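Local coordinates for protein putative mannose-6-phosphate isomerase YvyI (Bacillus subtilis, PDB 1QWR) that probably interconverts D-mannose 6-phosphate and D-fructose 6-phosphate, as a zinc-binding type 1 phosphomannose isomerase, at residues E268-C273 / H296-A301; G280-E285 / A301-F306. All coordinates share one frame; numbering follows the deposited sequence.

Contact 1 of 2, residues E268-C273 / H296-A301; sequences ESFLIC and HFILPA
Main-chain pairing sets the frame of this contact: strands 271-273 and 296-299 run antiparallel in the C-terminal cupin domain and exchange four hydrogen bonds. Leu271 and Leu299 grip each other both ways, Leu271 N to Leu299 O at 2.9 Å and Leu299 N to Leu271 O at 2.8 Å. Two residues on, Cys273 N reaches Phe297 O at 2.7 Å, nearly along the C=O axis, while Phe297 N returns to Cys273 O in the carbonyl plane. Outside the paired residues, one water lies between Glu268 O and Ala301 O and bonds to both.

The aromatic interaction is sharply defined. Phe297 holds CG in the crowded position between backbone N and carbonyl carbon (chi1 59°), which swings its ring across to the partner strand. Cys273 CB sits over one ring face, 3.6 Å from the Phe297 centroid and 16° off the normal, a CH-pi contact; the sulfur lies obliquely, SG 3.7 Å from Phe297 CE1. At the edge of the ring, in its plane, is Leu299 CG. An alanine here would remove the ring that lies against Cys273 CB, and would probably loosen the packing round Cys273 and Leu299.

Aliphatic contacts occur on both faces of the strand pair. Beside Cys273, Leu271 and Leu299 cross obliquely, CD1 to CD1 at 4.2 Å; on the reverse, Ile272 CG1 meets Ile298 CG1 at 4.5 Å, and Ile44 of strand 38-44 packs on both isoleucines.

The chemistry thus divides the work: amides and carbonyls of the hydrogen-bonded pairs satisfy one another in a buried setting, the backbones of Ile272 and Ile298 bond instead to Ser317 and Ile9 on flanking strands, and the side chains meeting across the contact contribute dispersion and CH-pi contact without a charge pair.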
ATOM      1  N   GLU A 268       2.860  15.861 -12.001  1.00 20.38           N
ATOM      2  CA  GLU A 268       3.645  15.613 -10.793  1.00 18.72           C
ATOM      3  C   GLU A 268       5.022  15.086 -11.189  1.00 17.68           C
ATOM      4  O   GLU A 268       5.329  14.941 -12.375  1.00 16.54           O
ATOM      5  CB  GLU A 268       2.948  14.575  -9.899  1.00 20.98           C
ATOM      6  CG  GLU A 268       1.532  14.949  -9.431  1.00 21.93           C
ATOM      7  CD  GLU A 268       1.483  16.241  -8.621  1.00 27.45           C
ATOM      8  OE1 GLU A 268       2.434  16.506  -7.854  1.00 27.13           O
ATOM      9  OE2 GLU A 268       0.482  16.989  -8.746  1.00 29.42           O
ATOM     10  N   SER A 269       5.848  14.780 -10.197  1.00 17.03           N
ATOM     11  CA  SER A 269       7.178  14.241 -10.488  1.00 17.85           C
ATOM     12  C   SER A 269       7.047  12.883 -11.181  1.00 16.71           C
ATOM     13  O   SER A 269       7.867  12.515 -12.012  1.00 18.27           O
ATOM     14  CB  SER A 269       7.976  14.112  -9.201  1.00 18.58           C
ATOM     15  OG  SER A 269       8.290  15.412  -8.736  1.00 26.14           O
ATOM     16  N   PHE A 270       6.028  12.129 -10.786  1.00 15.40           N
ATOM     17  CA  PHE A 270       5.687  10.843 -11.401  1.00 14.45           C
ATOM     18  C   PHE A 270       4.411  10.364 -10.717  1.00 13.38           C
ATOM     19  O   PHE A 270       4.106  10.799  -9.603  1.00 14.39           O
ATOM     20  CB  PHE A 270       6.804   9.804 -11.236  1.00 16.21           C
ATOM     21  CG  PHE A 270       7.174   9.524  -9.811  1.00 14.09           C
ATOM     22  CD1 PHE A 270       6.567   8.481  -9.099  1.00 17.30           C
ATOM     23  CD2 PHE A 270       8.154  10.289  -9.184  1.00 13.70           C
ATOM     24  CE1 PHE A 270       6.940   8.206  -7.779  1.00 15.99           C
ATOM     25  CE2 PHE A 270       8.529  10.030  -7.871  1.00 15.35           C
ATOM     26  CZ  PHE A 270       7.928   8.988  -7.160  1.00 16.09           C
ATOM     27  N   LEU A 271       3.651   9.498 -11.380  1.00 14.11           N
ATOM     28  CA  LEU A 271       2.416   8.975 -10.780  1.00 13.38           C
ATOM     29  C   LEU A 271       2.501   7.467 -10.694  1.00 13.06           C
ATOM     30  O   LEU A 271       2.900   6.823 -11.663  1.00 14.66           O
ATOM     31  CB  LEU A 271       1.195   9.336 -11.636  1.00 14.58           C
ATOM     32  CG  LEU A 271       0.825  10.815 -11.747  1.00 19.95           C
ATOM     33  CD1 LEU A 271      -0.466  10.938 -12.582  1.00 22.21           C
ATOM     34  CD2 LEU A 271       0.632  11.423 -10.351  1.00 22.68           C
ATOM     35  N   ILE A 272       2.142   6.925  -9.537  1.00 11.98           N
ATOM     36  CA  ILE A 272       2.108   5.487  -9.290  1.00 11.91           C
ATOM     37  C   ILE A 272       0.642   5.094  -9.503  1.00 12.92           C
ATOM     38  O   ILE A 272      -0.237   5.630  -8.816  1.00 14.69           O
ATOM     39  CB  ILE A 272       2.497   5.166  -7.847  1.00 12.37           C
ATOM     40  CG1 ILE A 272       3.961   5.525  -7.624  1.00 13.08           C
ATOM     41  CG2 ILE A 272       2.189   3.673  -7.541  1.00 10.70           C
ATOM     42  CD1 ILE A 272       4.398   5.498  -6.143  1.00 12.69           C
ATOM     43  N   CYS A 273       0.388   4.131 -10.398  1.00 11.16           N
ATOM     44  CA  CYS A 273      -0.972   3.735 -10.755  1.00 12.33           C
ATOM     45  C   CYS A 273      -1.256   2.237 -10.671  1.00 12.06           C
ATOM     46  O   CYS A 273      -0.447   1.427 -11.142  1.00 12.28           O
ATOM     47  CB  CYS A 273      -1.274   4.184 -12.202  1.00 12.77           C
ATOM     48  SG  CYS A 273      -0.866   5.928 -12.550  1.00 15.89           S
ATOM     49  N   HIS A 296      -0.091  -2.481 -12.940  1.00 13.47           N
ATOM     50  CA  HIS A 296       0.508  -1.491 -12.053  1.00 13.74           C
ATOM     51  C   HIS A 296       1.559  -0.804 -12.915  1.00 15.48           C
ATOM     52  O   HIS A 296       2.337  -1.477 -13.622  1.00 13.84           O
ATOM     53  CB  HIS A 296       1.152  -2.168 -10.852  1.00 13.94           C
ATOM     54  CG  HIS A 296       0.171  -2.929 -10.021  1.00 14.66           C
ATOM     55  ND1 HIS A 296      -0.750  -2.309  -9.197  1.00 11.54           N
ATOM     56  CD2 HIS A 296      -0.079  -4.256  -9.939  1.00 13.18           C
ATOM     57  CE1 HIS A 296      -1.527  -3.227  -8.643  1.00 12.38           C
ATOM     58  NE2 HIS A 296      -1.142  -4.418  -9.079  1.00 13.18           N
ATOM     59  N   PHE A 297       1.588   0.521 -12.868  1.00 13.45           N
ATOM     60  CA  PHE A 297       2.542   1.249 -13.691  1.00 14.44           C
ATOM     61  C   PHE A 297       2.837   2.626 -13.162  1.00 14.18           C
ATOM     62  O   PHE A 297       2.102   3.175 -12.318  1.00 14.92           O
ATOM     63  CB  PHE A 297       2.028   1.354 -15.137  1.00 13.56           C
ATOM     64  CG  PHE A 297       0.691   2.050 -15.271  1.00 12.34           C
ATOM     65  CD1 PHE A 297       0.612   3.420 -15.570  1.00 14.72           C
ATOM     66  CD2 PHE A 297      -0.481   1.332 -15.123  1.00 13.03           C
ATOM     67  CE1 PHE A 297      -0.642   4.057 -15.723  1.00 14.85           C
ATOM     68  CE2 PHE A 297      -1.740   1.951 -15.270  1.00 16.24           C
ATOM     69  CZ  PHE A 297      -1.828   3.319 -15.574  1.00 16.00           C
ATOM     70  N   ILE A 298       3.933   3.176 -13.663  1.00 15.03           N
ATOM     71  CA  ILE A 298       4.355   4.509 -13.298  1.00 14.74           C
ATOM     72  C   ILE A 298       4.288   5.389 -14.530  1.00 16.70           C
ATOM     73  O   ILE A 298       4.711   4.978 -15.619  1.00 16.52           O
ATOM     74  CB  ILE A 298       5.809   4.483 -12.755  1.00 13.56           C
ATOM     75  CG1 ILE A 298       5.808   3.884 -11.350  1.00 14.69           C
ATOM     76  CG2 ILE A 298       6.407   5.898 -12.764  1.00 15.29           C
ATOM     77  CD1 ILE A 298       7.206   3.657 -10.796  1.00 16.59           C
ATOM     78  N   LEU A 299       3.685   6.575 -14.379  1.00 15.78           N
ATOM     79  CA  LEU A 299       3.659   7.538 -15.458  1.00 14.28           C
ATOM     80  C   LEU A 299       4.812   8.477 -15.063  1.00 13.96           C
ATOM     81  O   LEU A 299       4.769   9.143 -14.007  1.00 14.32           O
ATOM     82  CB  LEU A 299       2.321   8.322 -15.506  1.00 13.83           C
ATOM     83  CG  LEU A 299       1.089   7.449 -15.800  1.00 17.08           C
ATOM     84  CD1 LEU A 299      -0.215   8.280 -15.760  1.00 16.21           C
ATOM     85  CD2 LEU A 299       1.264   6.796 -17.169  1.00 17.32           C
ATOM     86  N   PRO A 300       5.853   8.538 -15.901  1.00 15.83           N
ATOM     87  CA  PRO A 300       7.054   9.359 -15.704  1.00 15.81           C
ATOM     88  C   PRO A 300       6.837  10.864 -15.704  1.00 17.27           C
ATOM     89  O   PRO A 300       5.775  11.352 -16.103  1.00 16.43           O
ATOM     90  CB  PRO A 300       7.971   8.899 -16.841  1.00 16.24           C
ATOM     91  CG  PRO A 300       7.022   8.601 -17.925  1.00 17.52           C
ATOM     92  CD  PRO A 300       5.902   7.854 -17.207  1.00 14.81           C
ATOM     93  N   ALA A 301       7.859  11.584 -15.238  1.00 18.10           N
ATOM     94  CA  ALA A 301       7.842  13.044 -15.171  1.00 17.56           C
ATOM     95  C   ALA A 301       7.416  13.697 -16.477  1.00 19.00           C
ATOM     96  O   ALA A 301       6.568  14.595 -16.475  1.00 18.85           O
ATOM     97  CB  ALA A 301       9.225  13.563 -14.771  1.00 18.26           C
TER
HETATM   98  O   HOH W   1       5.898  16.598 -14.407  1.00 28.52           O

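Contact 2 of 2, residues G280-E285 / A301-F306; sequences GLLKYE and AQMPDF
Tyr284 and Phe306 both place CG in the crowded position between backbone N and carbonyl carbon (chi1 65° and 61°), so that the Tyr284 ring offers a face to Met303 and Phe306 CD1 lies against Leu282 CG, 3.9 Å away. The selenomethionine Met303 starts with CG anti to its backbone N and then bends at chi2 (66°). That bend carries CE over the Tyr284 face, toward its rim, with CE 3.6 Å from Tyr284 CG and the two side chains crossing at about a right angle: a Met-aromatic contact with the methyl in the closer role. The same CE meets Leu282 CD2 tip to tip at 3.9 Å.

Strand 278-284 is an inner strand of the four-stranded antiparallel sheet of the cupin domain. The loop 301-305 approaches the end of that strand before the chain joins the same sheet as strand 306-309, whose Thr307 pairs by backbone with Lys283. Where the two segments draw together, Tyr284 CB and Phe306 CB, each pointing toward the opposite segment, are 3.7 Å apart.

At the solvent-facing end, Glu285 lays its extended chain across the proline ring, CD 3.8 Å from Pro304 CG. Nearby, one water accepts from Glu285 N at 2.7 Å and donates to Asp305 O at 2.7 Å.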
ATOM      1  N   GLY A 280      -9.411  -0.538 -19.885  1.00 19.22           N
ATOM      2  CA  GLY A 280      -9.495   0.669 -20.675  1.00 19.11           C
ATOM      3  C   GLY A 280      -8.305   0.816 -21.595  1.00 19.01           C
ATOM      4  O   GLY A 280      -7.380  -0.008 -21.592  1.00 21.76           O
ATOM      5  N   LEU A 281      -8.323   1.890 -22.363  1.00 19.47           N
ATOM      6  CA  LEU A 281      -7.271   2.149 -23.323  1.00 20.88           C
ATOM      7  C   LEU A 281      -6.623   3.507 -23.029  1.00 20.39           C
ATOM      8  O   LEU A 281      -7.288   4.547 -22.996  1.00 20.30           O
ATOM      9  CB  LEU A 281      -7.869   2.108 -24.744  1.00 24.40           C
ATOM     10  CG  LEU A 281      -6.863   2.027 -25.904  1.00 26.60           C
ATOM     11  CD1 LEU A 281      -6.062   0.748 -25.784  1.00 27.72           C
ATOM     12  CD2 LEU A 281      -7.582   2.072 -27.253  1.00 27.38           C
ATOM     13  N   LEU A 282      -5.312   3.484 -22.793  1.00 20.49           N
ATOM     14  CA  LEU A 282      -4.585   4.721 -22.535  1.00 19.06           C
ATOM     15  C   LEU A 282      -3.976   5.159 -23.871  1.00 21.04           C
ATOM     16  O   LEU A 282      -3.269   4.387 -24.536  1.00 22.60           O
ATOM     17  CB  LEU A 282      -3.481   4.479 -21.491  1.00 18.34           C
ATOM     18  CG  LEU A 282      -2.754   5.725 -20.976  1.00 20.71           C
ATOM     19  CD1 LEU A 282      -2.095   5.401 -19.641  1.00 24.26           C
ATOM     20  CD2 LEU A 282      -1.715   6.165 -21.979  1.00 20.51           C
ATOM     21  N   LYS A 283      -4.261   6.394 -24.269  1.00 20.74           N
ATOM     22  CA  LYS A 283      -3.736   6.907 -25.528  1.00 22.18           C
ATOM     23  C   LYS A 283      -2.966   8.194 -25.301  1.00 22.95           C
ATOM     24  O   LYS A 283      -3.377   9.043 -24.515  1.00 22.21           O
ATOM     25  CB  LYS A 283      -4.882   7.153 -26.509  1.00 24.02           C
ATOM     26  CG  LYS A 283      -5.762   5.930 -26.680  1.00 26.94           C
ATOM     27  CD  LYS A 283      -6.402   5.872 -28.054  1.00 33.95           C
ATOM     28  CE  LYS A 283      -7.483   6.912 -28.219  1.00 36.06           C
ATOM     29  NZ  LYS A 283      -8.155   6.735 -29.541  1.00 40.90           N
ATOM     30  N   TYR A 284      -1.831   8.323 -25.973  1.00 23.08           N
ATOM     31  CA  TYR A 284      -1.018   9.534 -25.865  1.00 26.62           C
ATOM     32  C   TYR A 284      -0.206   9.648 -27.148  1.00 27.87           C
ATOM     33  O   TYR A 284       0.351   8.654 -27.644  1.00 25.76           O
ATOM     34  CB  TYR A 284      -0.101   9.473 -24.641  1.00 26.62           C
ATOM     35  CG  TYR A 284       0.949   8.408 -24.699  1.00 26.27           C
ATOM     36  CD1 TYR A 284       2.264   8.715 -25.058  1.00 29.22           C
ATOM     37  CD2 TYR A 284       0.638   7.093 -24.387  1.00 28.20           C
ATOM     38  CE1 TYR A 284       3.248   7.718 -25.094  1.00 30.55           C
ATOM     39  CE2 TYR A 284       1.600   6.094 -24.426  1.00 29.59           C
ATOM     40  CZ  TYR A 284       2.907   6.412 -24.783  1.00 30.38           C
ATOM     41  OH  TYR A 284       3.845   5.402 -24.860  1.00 33.15           O
ATOM     42  N   GLU A 285      -0.149  10.866 -27.678  1.00 32.12           N
ATOM     43  CA  GLU A 285       0.536  11.121 -28.934  1.00 36.39           C
ATOM     44  C   GLU A 285      -0.015  10.086 -29.920  1.00 36.94           C
ATOM     45  O   GLU A 285      -1.230   9.908 -29.986  1.00 38.52           O
ATOM     46  CB  GLU A 285       2.056  11.014 -28.744  1.00 38.70           C
ATOM     47  CG  GLU A 285       2.546  11.961 -27.647  1.00 41.66           C
ATOM     48  CD  GLU A 285       4.018  12.301 -27.746  1.00 43.94           C
ATOM     49  OE1 GLU A 285       4.846  11.370 -27.884  1.00 44.86           O
ATOM     50  OE2 GLU A 285       4.343  13.506 -27.673  1.00 44.60           O
ATOM     51  N   ALA A 301       7.859  11.584 -15.238  1.00 18.10           N
ATOM     52  CA  ALA A 301       7.842  13.044 -15.171  1.00 17.56           C
ATOM     53  C   ALA A 301       7.416  13.697 -16.477  1.00 19.00           C
ATOM     54  O   ALA A 301       6.568  14.595 -16.475  1.00 18.85           O
ATOM     55  CB  ALA A 301       9.225  13.563 -14.771  1.00 18.26           C
ATOM     56  N   GLN A 302       8.007  13.251 -17.584  1.00 20.33           N
ATOM     57  CA  GLN A 302       7.699  13.828 -18.897  1.00 21.62           C
ATOM     58  C   GLN A 302       6.562  13.156 -19.670  1.00 21.87           C
ATOM     59  O   GLN A 302       6.453  13.304 -20.886  1.00 20.70           O
ATOM     60  CB  GLN A 302       8.969  13.854 -19.759  1.00 22.90           C
ATOM     61  CG  GLN A 302      10.146  14.588 -19.098  1.00 29.03           C
ATOM     62  CD  GLN A 302       9.754  15.910 -18.442  1.00 31.41           C
ATOM     63  OE1 GLN A 302       8.981  16.704 -19.002  1.00 33.03           O
ATOM     64  NE2 GLN A 302      10.305  16.165 -17.250  1.00 33.31           N
HETATM   65  N   MSE A 303       5.712  12.410 -18.970  1.00 18.01           N
HETATM   66  CA  MSE A 303       4.597  11.759 -19.637  1.00 16.86           C
HETATM   67  C   MSE A 303       3.767  12.819 -20.375  1.00 19.70           C
HETATM   68  O   MSE A 303       3.413  13.854 -19.785  1.00 19.23           O
HETATM   69  CB  MSE A 303       3.706  11.084 -18.587  1.00 16.71           C
HETATM   70  CG  MSE A 303       2.491  10.375 -19.171  1.00 20.07           C
HETATM   71 SE   MSE A 303       2.948   8.824 -20.283  0.95 23.68          SE
HETATM   72  CE  MSE A 303       1.140   8.664 -21.086  1.00 18.76           C
ATOM     73  N   PRO A 304       3.465  12.592 -21.671  1.00 19.85           N
ATOM     74  CA  PRO A 304       2.666  13.561 -22.428  1.00 21.76           C
ATOM     75  C   PRO A 304       1.207  13.530 -21.949  1.00 23.65           C
ATOM     76  O   PRO A 304       0.768  12.564 -21.308  1.00 20.92           O
ATOM     77  CB  PRO A 304       2.759  13.061 -23.874  1.00 21.56           C
ATOM     78  CG  PRO A 304       3.976  12.193 -23.903  1.00 23.32           C
ATOM     79  CD  PRO A 304       4.002  11.532 -22.549  1.00 20.95           C
ATOM     80  N   ASP A 305       0.451  14.581 -22.250  1.00 23.58           N
ATOM     81  CA  ASP A 305      -0.951  14.570 -21.870  1.00 23.71           C
ATOM     82  C   ASP A 305      -1.525  13.326 -22.539  1.00 22.71           C
ATOM     83  O   ASP A 305      -1.081  12.916 -23.625  1.00 22.36           O
ATOM     84  CB  ASP A 305      -1.663  15.833 -22.356  1.00 25.87           C
ATOM     85  CG  ASP A 305      -1.283  17.064 -21.540  1.00 29.37           C
ATOM     86  OD1 ASP A 305      -0.431  16.952 -20.631  1.00 25.26           O
ATOM     87  OD2 ASP A 305      -1.838  18.148 -21.810  1.00 31.67           O
ATOM     88  N   PHE A 306      -2.503  12.715 -21.891  1.00 21.33           N
ATOM     89  CA  PHE A 306      -3.080  11.479 -22.400  1.00 23.38           C
ATOM     90  C   PHE A 306      -4.567  11.355 -22.095  1.00 22.11           C
ATOM     91  O   PHE A 306      -5.139  12.192 -21.404  1.00 21.01           O
ATOM     92  CB  PHE A 306      -2.339  10.292 -21.767  1.00 22.59           C
ATOM     93  CG  PHE A 306      -2.440  10.235 -20.256  1.00 23.86           C
ATOM     94  CD1 PHE A 306      -3.339   9.366 -19.632  1.00 25.45           C
ATOM     95  CD2 PHE A 306      -1.627  11.043 -19.463  1.00 23.97           C
ATOM     96  CE1 PHE A 306      -3.424   9.304 -18.225  1.00 23.78           C
ATOM     97  CE2 PHE A 306      -1.697  10.994 -18.064  1.00 23.26           C
ATOM     98  CZ  PHE A 306      -2.596  10.125 -17.449  1.00 24.45           C
TER
HETATM   99  O   HOH W   2      -0.355  13.129 -26.264  1.00 36.14           O

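Overall arrangement
From the N-terminal side the chain passes 268-273, leaves along strand 271-276, turns into strand 278-284 and reaches 280-285 before either contact has closed. After strand 287-292 it comes back as 296-301, where contact 1 closes a loop of 22 intervening residues, and it continues directly into 301-306, where contact 2 closes one of 15. The two loops therefore cross, with Ala301 common to both. Contact 1 ties strands in the sheet that also takes in strands 9-17 and 312-318; contact 2 fastens the connecting loop onto the four-stranded sheet. Between the two, Leu299 CD1 packs 3.5 Å from Phe306 CZ, so strand 296-299 and the start of strand 306-309, which belong to different sheets, touch there.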